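Local coordinates for beta-catenin homolog sys-1 (Caenorhabditis elegans, PDB 3C2G), which works as a transcription coregulator in the Wnt signalling asymmetry pathway, binding the TCF factor pop-1 directly through its armadillo domain to activate or repress target genes, at residues D60-Q65 with N80-L85; P244-L247 with E252-H255; E340-G345 with H373-K378; N554-N559 with P563-N568. All coordinates share one frame; numbering follows the deposited sequence.

Contact 1: residues D60-Q65 with N80-L85; sequences DGLKPQ and NLLDIL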
loop_
_atom_site.group_PDB
_atom_site.type_symbol
_atom_site.label_atom_id
_atom_site.label_comp_id
_atom_site.label_asym_id
_atom_site.label_seq_id
_atom_site.Cartn_x
_atom_site.Cartn_y
_atom_site.Cartn_z
ATOM N N ASP A 60 -21.919 34.664 -16.973
ATOM C CA ASP A 60 -22.104 35.541 -18.120
ATOM C C ASP A 60 -20.838 36.308 -18.531
ATOM O O ASP A 60 -20.541 36.425 -19.721
ATOM C CB ASP A 60 -23.261 36.516 -17.886
ATOM C CG ASP A 60 -23.567 37.327 -19.115
ATOM O OD1 ASP A 60 -24.202 36.762 -20.040
ATOM O OD2 ASP A 60 -23.129 38.504 -19.171
ATOM N N GLY A 61 -20.102 36.828 -17.554
ATOM C CA GLY A 61 -18.852 37.555 -17.819
ATOM C C GLY A 61 -17.752 36.734 -18.494
ATOM O O GLY A 61 -16.933 37.271 -19.239
ATOM N N LEU A 62 -17.745 35.427 -18.248
ATOM C CA LEU A 62 -16.740 34.545 -18.834
ATOM C C LEU A 62 -17.033 34.197 -20.285
ATOM O O LEU A 62 -16.139 33.786 -21.005
ATOM C CB LEU A 62 -16.560 33.279 -17.987
ATOM C CG LEU A 62 -16.066 33.536 -16.557
ATOM C CD1 LEU A 62 -16.126 32.289 -15.695
ATOM C CD2 LEU A 62 -14.665 34.112 -16.557
ATOM N N LYS A 63 -18.280 34.368 -20.715
ATOM C CA LYS A 63 -18.662 34.091 -22.104
ATOM C C LYS A 63 -17.994 35.063 -23.071
ATOM O O LYS A 63 -17.774 36.226 -22.722
ATOM C CB LYS A 63 -20.180 34.139 -22.276
ATOM C CG LYS A 63 -20.885 32.963 -21.657
ATOM C CD LYS A 63 -22.373 32.977 -21.918
ATOM C CE LYS A 63 -23.075 32.080 -20.922
ATOM N NZ LYS A 63 -24.446 31.712 -21.352
ATOM N N PRO A 64 -17.648 34.584 -24.283
ATOM C CA PRO A 64 -17.055 35.476 -25.286
ATOM C C PRO A 64 -18.039 36.540 -25.739
ATOM O O PRO A 64 -19.220 36.250 -25.928
ATOM C CB PRO A 64 -16.725 34.538 -26.454
ATOM C CG PRO A 64 -17.603 33.335 -26.256
ATOM C CD PRO A 64 -17.767 33.196 -24.772
ATOM N N GLN A 65 -17.548 37.768 -25.877
ATOM C CA GLN A 65 -18.334 38.867 -26.426
ATOM C C GLN A 65 -17.942 39.062 -27.900
ATOM O O GLN A 65 -16.751 39.156 -28.208
ATOM C CB GLN A 65 -18.096 40.145 -25.623
ATOM C CG GLN A 65 -18.083 39.942 -24.113
ATOM C CD GLN A 65 -18.257 41.241 -23.337
ATOM O OE1 GLN A 65 -19.054 42.106 -23.720
ATOM N NE2 GLN A 65 -17.520 41.381 -22.231
ATOM N N ASN A 80 -11.214 39.380 -11.906
ATOM C CA ASN A 80 -12.156 39.906 -10.916
ATOM C C ASN A 80 -13.269 38.918 -10.596
ATOM O O ASN A 80 -13.536 38.626 -9.427
ATOM C CB ASN A 80 -12.753 41.232 -11.395
ATOM C CG ASN A 80 -11.828 42.414 -11.164
ATOM O OD1 ASN A 80 -12.059 43.210 -10.266
ATOM N ND2 ASN A 80 -10.777 42.528 -11.969
ATOM N N LEU A 81 -13.911 38.401 -11.643
ATOM C CA LEU A 81 -14.979 37.419 -11.497
ATOM C C LEU A 81 -14.488 36.107 -10.864
ATOM O O LEU A 81 -15.164 35.524 -10.007
ATOM C CB LEU A 81 -15.640 37.147 -12.847
ATOM C CG LEU A 81 -16.180 38.348 -13.636
ATOM C CD1 LEU A 81 -16.608 37.916 -15.014
ATOM C CD2 LEU A 81 -17.333 39.047 -12.927
ATOM N N LEU A 82 -13.303 35.649 -11.266
ATOM C CA LEU A 82 -12.764 34.412 -10.708
ATOM C C LEU A 82 -12.383 34.597 -9.259
ATOM O O LEU A 82 -12.479 33.662 -8.470
ATOM C CB LEU A 82 -11.594 33.884 -11.532
ATOM C CG LEU A 82 -11.984 33.475 -12.958
ATOM C CD1 LEU A 82 -10.753 33.201 -13.824
ATOM C CD2 LEU A 82 -12.945 32.290 -12.947
ATOM N N ASP A 83 -11.986 35.815 -8.900
ATOM C CA ASP A 83 -11.660 36.116 -7.508
ATOM C C ASP A 83 -12.902 36.128 -6.630
ATOM O O ASP A 83 -12.849 35.717 -5.475
ATOM C CB ASP A 83 -10.911 37.434 -7.365
ATOM C CG ASP A 83 -10.381 37.636 -5.955
ATOM O OD1 ASP A 83 -9.456 36.897 -5.541
ATOM O OD2 ASP A 83 -10.914 38.512 -5.244
ATOM N N ILE A 84 -14.022 36.594 -7.182
ATOM C CA ILE A 84 -15.295 36.500 -6.485
ATOM C C ILE A 84 -15.606 35.019 -6.301
ATOM O O ILE A 84 -15.860 34.558 -5.187
ATOM C CB ILE A 84 -16.439 37.207 -7.269
ATOM C CG1 ILE A 84 -16.308 38.733 -7.171
ATOM C CG2 ILE A 84 -17.805 36.762 -6.756
ATOM C CD1 ILE A 84 -17.014 39.494 -8.307
ATOM N N LEU A 85 -15.557 34.268 -7.394
ATOM C CA LEU A 85 -15.840 32.838 -7.342
ATOM C C LEU A 85 -14.979 32.112 -6.310
ATOM O O LEU A 85 -15.491 31.306 -5.538
ATOM C CB LEU A 85 -15.678 32.204 -8.725
ATOM C CG LEU A 85 -15.911 30.697 -8.854
ATOM C CD1 LEU A 85 -17.290 30.239 -8.333
ATOM C CD2 LEU A 85 -15.726 30.308 -10.304
#

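Contact 2: residues P244-L247 with E252-H255; sequences PETL and ELAH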
loop_
_atom_site.group_PDB
_atom_site.type_symbol
_atom_site.label_atom_id
_atom_site.label_comp_id
_atom_site.label_asym_id
_atom_site.label_seq_id
_atom_site.Cartn_x
_atom_site.Cartn_y
_atom_site.Cartn_z
ATOM N N PRO A 244 20.743 18.919 -0.997
ATOM C CA PRO A 244 19.508 18.974 -0.209
ATOM C C PRO A 244 19.557 19.924 0.995
ATOM O O PRO A 244 18.532 20.123 1.657
ATOM C CB PRO A 244 19.348 17.527 0.280
ATOM C CG PRO A 244 20.740 17.002 0.335
ATOM C CD PRO A 244 21.410 17.607 -0.871
ATOM N N GLU A 245 20.730 20.477 1.305
ATOM C CA GLU A 245 20.826 21.408 2.443
ATOM C C GLU A 245 20.198 22.768 2.113
ATOM O O GLU A 245 19.743 23.467 3.000
ATOM C CB GLU A 245 22.270 21.564 2.948
ATOM C CG GLU A 245 22.883 20.301 3.581
ATOM C CD GLU A 245 21.967 19.612 4.591
ATOM O OE1 GLU A 245 21.505 20.269 5.550
ATOM O OE2 GLU A 245 21.717 18.399 4.423
ATOM N N THR A 246 20.145 23.097 0.826
ATOM C CA THR A 246 19.530 24.317 0.330
ATOM C C THR A 246 18.001 24.287 0.395
ATOM O O THR A 246 17.346 25.311 0.196
ATOM C CB THR A 246 19.897 24.552 -1.135
ATOM O OG1 THR A 246 19.305 23.520 -1.924
ATOM C CG2 THR A 246 21.403 24.540 -1.347
ATOM N N LEU A 247 17.433 23.116 0.676
ATOM C CA LEU A 247 15.981 22.920 0.633
ATOM C C LEU A 247 15.145 24.046 1.265
ATOM O O LEU A 247 14.230 24.559 0.616
ATOM C CB LEU A 247 15.588 21.551 1.206
ATOM C CG LEU A 247 14.122 21.123 1.085
ATOM C CD1 LEU A 247 13.654 21.136 -0.371
ATOM C CD2 LEU A 247 13.924 19.752 1.703
ATOM N N GLU A 252 12.238 25.987 -5.895
ATOM C CA GLU A 252 12.255 25.174 -7.106
ATOM C C GLU A 252 12.565 23.693 -6.838
ATOM O O GLU A 252 11.938 22.797 -7.429
ATOM C CB GLU A 252 13.243 25.745 -8.126
ATOM N N LEU A 253 13.523 23.441 -5.948
ATOM C CA LEU A 253 13.850 22.082 -5.516
ATOM C C LEU A 253 12.715 21.476 -4.704
ATOM O O LEU A 253 12.362 20.319 -4.906
ATOM C CB LEU A 253 15.162 22.064 -4.722
ATOM C CG LEU A 253 15.591 20.814 -3.931
ATOM C CD1 LEU A 253 15.799 19.603 -4.858
ATOM C CD2 LEU A 253 16.852 21.071 -3.090
ATOM N N ALA A 254 12.129 22.264 -3.807
ATOM C CA ALA A 254 10.994 21.814 -2.997
ATOM C C ALA A 254 9.823 21.431 -3.875
ATOM O O ALA A 254 9.102 20.489 -3.582
ATOM C CB ALA A 254 10.570 22.881 -2.007
ATOM N N HIS A 255 9.642 22.163 -4.961
ATOM C CA HIS A 255 8.491 21.955 -5.815
ATOM C C HIS A 255 8.660 20.670 -6.621
ATOM O O HIS A 255 7.708 19.922 -6.817
ATOM C CB HIS A 255 8.281 23.161 -6.738
ATOM C CG HIS A 255 7.298 22.905 -7.833
ATOM N ND1 HIS A 255 7.684 22.617 -9.127
ATOM C CD2 HIS A 255 5.947 22.842 -7.819
ATOM C CE1 HIS A 255 6.608 22.403 -9.866
ATOM N NE2 HIS A 255 5.542 22.537 -9.098
#

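Contact 3: residues E340-G345 with H373-K378; sequences EVIYSG and HTIISK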
loop_
_atom_site.group_PDB
_atom_site.type_symbol
_atom_site.label_atom_id
_atom_site.label_comp_id
_atom_site.label_asym_id
_atom_site.label_seq_id
_atom_site.Cartn_x
_atom_site.Cartn_y
_atom_site.Cartn_z
ATOM N N GLU A 340 9.588 2.538 8.271
ATOM C CA GLU A 340 8.676 2.473 7.134
ATOM C C GLU A 340 9.428 2.023 5.898
ATOM O O GLU A 340 8.915 1.256 5.095
ATOM C CB GLU A 340 8.004 3.827 6.872
ATOM C CG GLU A 340 6.909 4.194 7.867
ATOM C CD GLU A 340 5.755 3.192 7.898
ATOM O OE1 GLU A 340 5.365 2.682 6.814
ATOM O OE2 GLU A 340 5.237 2.920 9.012
ATOM N N VAL A 341 10.653 2.510 5.753
ATOM C CA VAL A 341 11.483 2.135 4.632
ATOM C C VAL A 341 11.895 0.661 4.762
ATOM O O VAL A 341 11.846 -0.076 3.783
ATOM C CB VAL A 341 12.701 3.093 4.490
ATOM C CG1 VAL A 341 13.636 2.624 3.420
ATOM C CG2 VAL A 341 12.225 4.493 4.142
ATOM N N ILE A 342 12.258 0.230 5.975
ATOM C CA ILE A 342 12.626 -1.160 6.220
ATOM C C ILE A 342 11.437 -2.053 5.912
ATOM O O ILE A 342 11.581 -3.117 5.299
ATOM C CB ILE A 342 13.077 -1.420 7.685
ATOM C CG1 ILE A 342 14.238 -0.503 8.111
ATOM C CG2 ILE A 342 13.441 -2.873 7.887
ATOM C CD1 ILE A 342 15.370 -0.418 7.137
ATOM N N TYR A 343 10.263 -1.605 6.330
ATOM C CA TYR A 343 9.046 -2.352 6.113
ATOM C C TYR A 343 8.786 -2.541 4.635
ATOM O O TYR A 343 8.540 -3.664 4.204
ATOM C CB TYR A 343 7.865 -1.656 6.762
ATOM C CG TYR A 343 6.537 -2.230 6.351
ATOM C CD1 TYR A 343 6.139 -3.509 6.795
ATOM C CD2 TYR A 343 5.657 -1.497 5.533
ATOM C CE1 TYR A 343 4.911 -4.045 6.428
ATOM C CE2 TYR A 343 4.413 -2.024 5.160
ATOM C CZ TYR A 343 4.045 -3.299 5.604
ATOM O OH TYR A 343 2.817 -3.836 5.244
ATOM N N SER A 344 8.872 -1.458 3.864
ATOM C CA SER A 344 8.617 -1.503 2.426
ATOM C C SER A 344 9.648 -2.343 1.686
ATOM O O SER A 344 9.289 -3.162 0.845
ATOM C CB SER A 344 8.598 -0.095 1.832
ATOM O OG SER A 344 7.683 0.747 2.509
ATOM N N GLY A 345 10.924 -2.131 2.008
ATOM C CA GLY A 345 12.022 -2.822 1.350
ATOM C C GLY A 345 11.997 -4.323 1.578
ATOM O O GLY A 345 12.137 -5.099 0.630
ATOM N N HIS A 373 19.222 -11.478 8.740
ATOM C CA HIS A 373 19.655 -11.776 10.095
ATOM C C HIS A 373 19.901 -10.492 10.883
ATOM O O HIS A 373 19.525 -10.386 12.043
ATOM C CB HIS A 373 20.910 -12.665 10.075
ATOM C CG HIS A 373 21.414 -13.016 11.436
ATOM N ND1 HIS A 373 22.274 -12.202 12.148
ATOM C CD2 HIS A 373 21.158 -14.082 12.231
ATOM C CE1 HIS A 373 22.526 -12.756 13.319
ATOM N NE2 HIS A 373 21.867 -13.900 13.393
ATOM N N THR A 374 20.537 -9.525 10.242
ATOM C CA THR A 374 20.823 -8.243 10.856
ATOM C C THR A 374 19.543 -7.441 11.156
ATOM O O THR A 374 19.432 -6.822 12.207
ATOM C CB THR A 374 21.766 -7.429 9.949
ATOM O OG1 THR A 374 22.928 -8.214 9.659
ATOM C CG2 THR A 374 22.188 -6.106 10.597
ATOM N N ILE A 375 18.573 -7.472 10.246
ATOM C CA ILE A 375 17.342 -6.705 10.442
ATOM C C ILE A 375 16.521 -7.254 11.593
ATOM O O ILE A 375 16.040 -6.498 12.422
ATOM C CB ILE A 375 16.499 -6.616 9.156
ATOM C CG1 ILE A 375 17.218 -5.765 8.130
ATOM C CG2 ILE A 375 15.163 -5.984 9.430
ATOM C CD1 ILE A 375 16.939 -6.224 6.733
ATOM N N ILE A 376 16.374 -8.568 11.652
ATOM C CA ILE A 376 15.639 -9.187 12.747
ATOM C C ILE A 376 16.312 -8.889 14.101
ATOM O O ILE A 376 15.631 -8.522 15.055
ATOM C CB ILE A 376 15.476 -10.696 12.512
ATOM C CG1 ILE A 376 14.550 -10.933 11.322
ATOM C CG2 ILE A 376 14.912 -11.389 13.743
ATOM C CD1 ILE A 376 14.680 -12.294 10.716
ATOM N N SER A 377 17.644 -8.999 14.148
ATOM C CA SER A 377 18.443 -8.855 15.382
ATOM C C SER A 377 18.444 -7.478 16.031
ATOM O O SER A 377 18.722 -7.364 17.224
ATOM C CB SER A 377 19.901 -9.239 15.127
ATOM O OG SER A 377 19.998 -10.601 14.794
ATOM N N LYS A 378 18.167 -6.443 15.246
ATOM C CA LYS A 378 18.287 -5.069 15.726
ATOM C C LYS A 378 17.129 -4.639 16.631
ATOM O O LYS A 378 17.251 -3.662 17.359
ATOM C CB LYS A 378 18.447 -4.095 14.549
ATOM C CG LYS A 378 17.150 -3.816 13.804
ATOM C CD LYS A 378 17.391 -3.270 12.402
ATOM C CE LYS A 378 17.205 -1.759 12.340
ATOM N NZ LYS A 378 17.501 -1.274 10.966
#

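Contact 4: residues N554-N559 with P563-N568; sequences NLLNGN and PTFIHN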
loop_
_atom_site.group_PDB
_atom_site.type_symbol
_atom_site.label_atom_id
_atom_site.label_comp_id
_atom_site.label_asym_id
_atom_site.label_seq_id
_atom_site.Cartn_x
_atom_site.Cartn_y
_atom_site.Cartn_z
ATOM N N ASN A 554 -7.956 -34.642 19.045
ATOM C CA ASN A 554 -9.159 -33.806 19.100
ATOM C C ASN A 554 -9.197 -32.683 18.043
ATOM O O ASN A 554 -10.245 -32.084 17.807
ATOM C CB ASN A 554 -9.358 -33.247 20.518
ATOM C CG ASN A 554 -9.681 -34.336 21.546
ATOM O OD1 ASN A 554 -10.331 -35.337 21.236
ATOM N ND2 ASN A 554 -9.225 -34.137 22.781
ATOM N N LEU A 555 -8.054 -32.410 17.413
ATOM C CA LEU A 555 -7.982 -31.499 16.264
ATOM C C LEU A 555 -8.757 -32.030 15.052
ATOM O O LEU A 555 -9.068 -31.282 14.129
ATOM C CB LEU A 555 -6.526 -31.293 15.854
ATOM C CG LEU A 555 -5.674 -30.087 16.248
ATOM C CD1 LEU A 555 -6.200 -29.291 17.439
ATOM C CD2 LEU A 555 -4.259 -30.586 16.514
ATOM N N LEU A 556 -9.043 -33.327 15.059
ATOM C CA LEU A 556 -9.677 -33.986 13.923
ATOM C C LEU A 556 -11.172 -34.115 14.103
ATOM O O LEU A 556 -11.855 -34.622 13.220
ATOM C CB LEU A 556 -9.090 -35.376 13.703
ATOM C CG LEU A 556 -7.609 -35.532 13.374
ATOM C CD1 LEU A 556 -7.339 -36.987 13.021
ATOM C CD2 LEU A 556 -7.184 -34.618 12.245
ATOM N N ASN A 557 -11.676 -33.659 15.246
ATOM C CA ASN A 557 -13.108 -33.735 15.558
ATOM C C ASN A 557 -14.000 -32.948 14.578
ATOM O O ASN A 557 -15.189 -33.245 14.439
ATOM C CB ASN A 557 -13.374 -33.322 17.016
ATOM C CG ASN A 557 -12.740 -34.290 18.040
ATOM O OD1 ASN A 557 -12.317 -35.403 17.699
ATOM N ND2 ASN A 557 -12.679 -33.856 19.300
ATOM N N GLY A 558 -13.422 -31.957 13.898
ATOM C CA GLY A 558 -14.133 -31.239 12.845
ATOM C C GLY A 558 -14.129 -32.010 11.534
ATOM O O GLY A 558 -13.818 -33.213 11.499
ATOM N N ASN A 559 -14.486 -31.316 10.455
ATOM C CA ASN A 559 -14.437 -31.883 9.112
ATOM C C ASN A 559 -13.074 -31.594 8.481
ATOM O O ASN A 559 -12.960 -30.837 7.508
ATOM C CB ASN A 559 -15.581 -31.336 8.249
ATOM N N PRO A 563 -5.244 -34.687 4.108
ATOM C CA PRO A 563 -4.710 -36.023 4.416
ATOM C C PRO A 563 -3.366 -36.016 5.144
ATOM O O PRO A 563 -3.101 -36.889 5.975
ATOM C CB PRO A 563 -4.557 -36.665 3.036
ATOM C CG PRO A 563 -4.349 -35.517 2.113
ATOM C CD PRO A 563 -5.202 -34.400 2.661
ATOM N N THR A 564 -2.530 -35.038 4.825
ATOM C CA THR A 564 -1.223 -34.905 5.445
ATOM C C THR A 564 -1.340 -34.429 6.901
ATOM O O THR A 564 -0.496 -34.753 7.735
ATOM C CB THR A 564 -0.301 -33.969 4.612
ATOM O OG1 THR A 564 0.961 -33.814 5.271
ATOM C CG2 THR A 564 -0.936 -32.586 4.413
ATOM N N PHE A 565 -2.393 -33.668 7.194
ATOM C CA PHE A 565 -2.655 -33.184 8.547
ATOM C C PHE A 565 -3.125 -34.327 9.444
ATOM O O PHE A 565 -2.632 -34.482 10.559
ATOM C CB PHE A 565 -3.676 -32.035 8.524
ATOM C CG PHE A 565 -4.027 -31.493 9.888
ATOM C CD1 PHE A 565 -3.037 -31.046 10.759
ATOM C CD2 PHE A 565 -5.360 -31.409 10.291
ATOM C CE1 PHE A 565 -3.368 -30.531 12.022
ATOM C CE2 PHE A 565 -5.702 -30.900 11.544
ATOM C CZ PHE A 565 -4.702 -30.462 12.412
ATOM N N ILE A 566 -4.064 -35.121 8.934
ATOM C CA ILE A 566 -4.569 -36.316 9.603
ATOM C C ILE A 566 -3.433 -37.285 9.929
ATOM O O ILE A 566 -3.301 -37.761 11.066
ATOM C CB ILE A 566 -5.624 -37.031 8.717
ATOM C CG1 ILE A 566 -6.853 -36.133 8.516
ATOM C CG2 ILE A 566 -6.013 -38.394 9.306
ATOM C CD1 ILE A 566 -7.843 -36.658 7.488
ATOM N N HIS A 567 -2.615 -37.571 8.923
ATOM C CA HIS A 567 -1.500 -38.481 9.096
ATOM C C HIS A 567 -0.554 -37.937 10.156
ATOM O O HIS A 567 -0.063 -38.698 10.993
ATOM C CB HIS A 567 -0.759 -38.700 7.778
ATOM C CG HIS A 567 0.409 -39.632 7.890
ATOM N ND1 HIS A 567 0.263 -40.994 8.052
ATOM C CD2 HIS A 567 1.742 -39.398 7.863
ATOM C CE1 HIS A 567 1.455 -41.559 8.126
ATOM N NE2 HIS A 567 2.371 -40.613 8.014
ATOM N N ASN A 568 -0.316 -36.625 10.128
ATOM C CA ASN A 568 0.606 -36.000 11.079
ATOM C C ASN A 568 0.079 -36.094 12.511
ATOM O O ASN A 568 0.814 -36.394 13.456
ATOM C CB ASN A 568 0.896 -34.546 10.684
ATOM C CG ASN A 568 1.991 -34.434 9.636
ATOM O OD1 ASN A 568 2.695 -35.403 9.342
ATOM N ND2 ASN A 568 2.151 -33.253 9.081
#

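Contact 1: residues D60-Q65 with N80-L85
Leu81 drives one branch straight at the backbone of Gly61, a clear example of a large side chain using the space a glycine provides. Its CD1 comes within 3.6 Å of Gly61 CA and 3.8 Å of Gly61 C, and also lies 4.2 Å from Leu62 N. The torsion explains the aim: CG stands anti to the carbonyl carbon and beside the backbone N (chi1 -54°), and an extended chi2 carries CD1 on towards the neighbouring helix. A CB on Gly61 would point directly at this methyl and collide with it, consistent with the bare backbone allowing the close approach, 7.4 Å between Gly61 CA and Leu81 CA. Beside this methyl-on-backbone touch lies a second, looser one, in which two leucines meet through their ends. Leu62 CD1 and Leu82 CD2 are 4.2 Å apart, and although neither side chain sets off towards the other helix, each brings its terminal methyl closer. All four residues are buried. The contact thus joins the last part of helix 47-62 to helix 71-90, and Trp78 NE1 on the latter donates to Gly61 O. Around it, Leu81 rests on Ala27 of helix 20-37, Leu62 packs on Leu118 and Leu82 on Ile119 of helix 115-122, and Leu82 also touches Val140 of helix 134-150.

Contact 2: residues P244-L247 with E252-H255
This is a short-range apolar contact near the surface, in which the turn 244-247 folds back on the first turn of helix 251-270: local packing of an inter-helix loop onto the helix it leads into, within the all-helical armadillo domain. Leu247 and Leu253 carry it. Leu247 CD1 lies over the helix backbone, 3.8 Å from Ala254 CA and 3.9 Å from Ala254 CB, and the same methyl stands 4.1 Å from Leu253 CG. One branch of Leu247 therefore serves two successive helix residues. Leu253 answers with its CD2: with CG anti to the backbone N (chi1 168°), the side chain extends towards the turn and brings this methyl to 3.7 Å from Thr246 OG1. There the side chains of Thr246 and Leu253 cross at about a right angle. The polar needs of that hydroxyl are met elsewhere, by Asn243 O and Asn250 ND2. With chi1 at 66°, OG1 lies between the backbone N and the carbonyl carbon, and its two bonds tie the turn to Asn243, just before it, and to Asn250, just ahead of the helix. Asn250 OD1 also accepts from Leu253 N. Further out, the loop just before helix 298-311 lies alongside: Pro244 and Leu253 both touch Tyr295, Pro244 also meets Pro296, and Leu247 reaches Asn297. From the other segment, His255 NE2 is bonded to Ile186 O, before helix 189-198.

Contact 3: residues E340-G345 with H373-K378
Between 340-345 and 373-378, on helices 339-352 and 368-377, the nearest CA atoms are those of Ile342 and Ile375, 8.4 Å apart, a spacing that two branched side chains can bridge. Both residues start out towards the opposite helix. In each, CG2 is anti to the backbone N (chi1 to CG1 is -56° in Ile342 and -68° in Ile375), which points this methyl outward to meet its counterpart, CG2 to CG2, at 3.9 Å. The side chains slide past each other in opposite directions, and these methyls form the one apolar side-chain pair. Lys378, at the exposed border, starts towards the other helix and, with a kink in its chain, brings NZ no nearer than 4.4 Å to Ile342 CG1. Each helix also carries a serine turned back on its own backbone: Ser344 OG bonds to Glu340 O at 2.9 Å and Ser377 OG to His373 O at 2.8 Å. Each carbonyl also receives the serine's backbone N, from the opposite face of its plane. Arg393, from helix 388-409, forms a salt bridge with Glu340 and a cation-pi contact with Tyr343. Such side-by-side apolar helix packing belongs to the all-helical armadillo domain, whose superhelical groove holds TCF partners in beta-catenins; here Tyr343 packs on an aromatic side chain of the bound peptide.

Contact 4: residues N554-N559 with P563-N568
Phe565 meets Leu555 at its ring edge: CZ lies near 4.0 Å from Leu555 CG and from Leu555 CB, and 4.1 Å from Leu555 CD2, so a single ring carbon meets the CB, CG and CD2 of the leucine. Leu555 CG lies near the ring plane, and the two side chains cross at about a right angle. Leu556 supplies the second half of the shell. Its CD2 touches two successive residues of helix 563-579, 4.0 Å from Ile566 CG1 and 4.1 Å from Phe565 CE2, while its other branch, CD1, comes to 4.2 Å from Ile566 CG2. The two methyls of Leu556 are thus divided over Ile566, each matched to a different branch. Phe565 is placed by its first torsion, with CG anti to the backbone N (chi1 179°), which swings the ring out from the helix to the segment 554-559. Replacing it by an alanine would probably open a gap beside Leu555 and leave that leucine, and the CD2 side of Leu556, freer to turn. Beyond this layer, Leu555 rests on Val522 of helix 515-535 and on Tyr502 and Phe506 of helix 494-507. Leu556 is backed by Met593 and Leu597 of helix 591-598, and Ile566 by Ile605 of helix 603-613. Asn554 ND2, bonded to Thr588 O, anchors the start of the loop segment. Between the two segments the chemistry is wholly apolar, so their fit probably rests on shape and on the burial of apolar surface, with no polar pair to fix direction.

In the fold
The four contacts follow one another along the chain, each closing before the next opens, as expected of a solenoid built by stacking helices side by side. Contacts 1 and 4 lie towards its two ends, with centres 76 Å apart and on opposite sides of the chain's centre. Contact 2 has its centre 37 Å from that of contact 1 and 29 Å from that of contact 3; contact 3 is in turn 37 Å from contact 4, centre to centre. None touches another: even contacts 2 and 3 keep about 15 Å between nearest atoms. The centre of contact 3 is about 17 Å from the chain's centre, and its segment 340-345 carries Tyr343, which packs on the bound peptide.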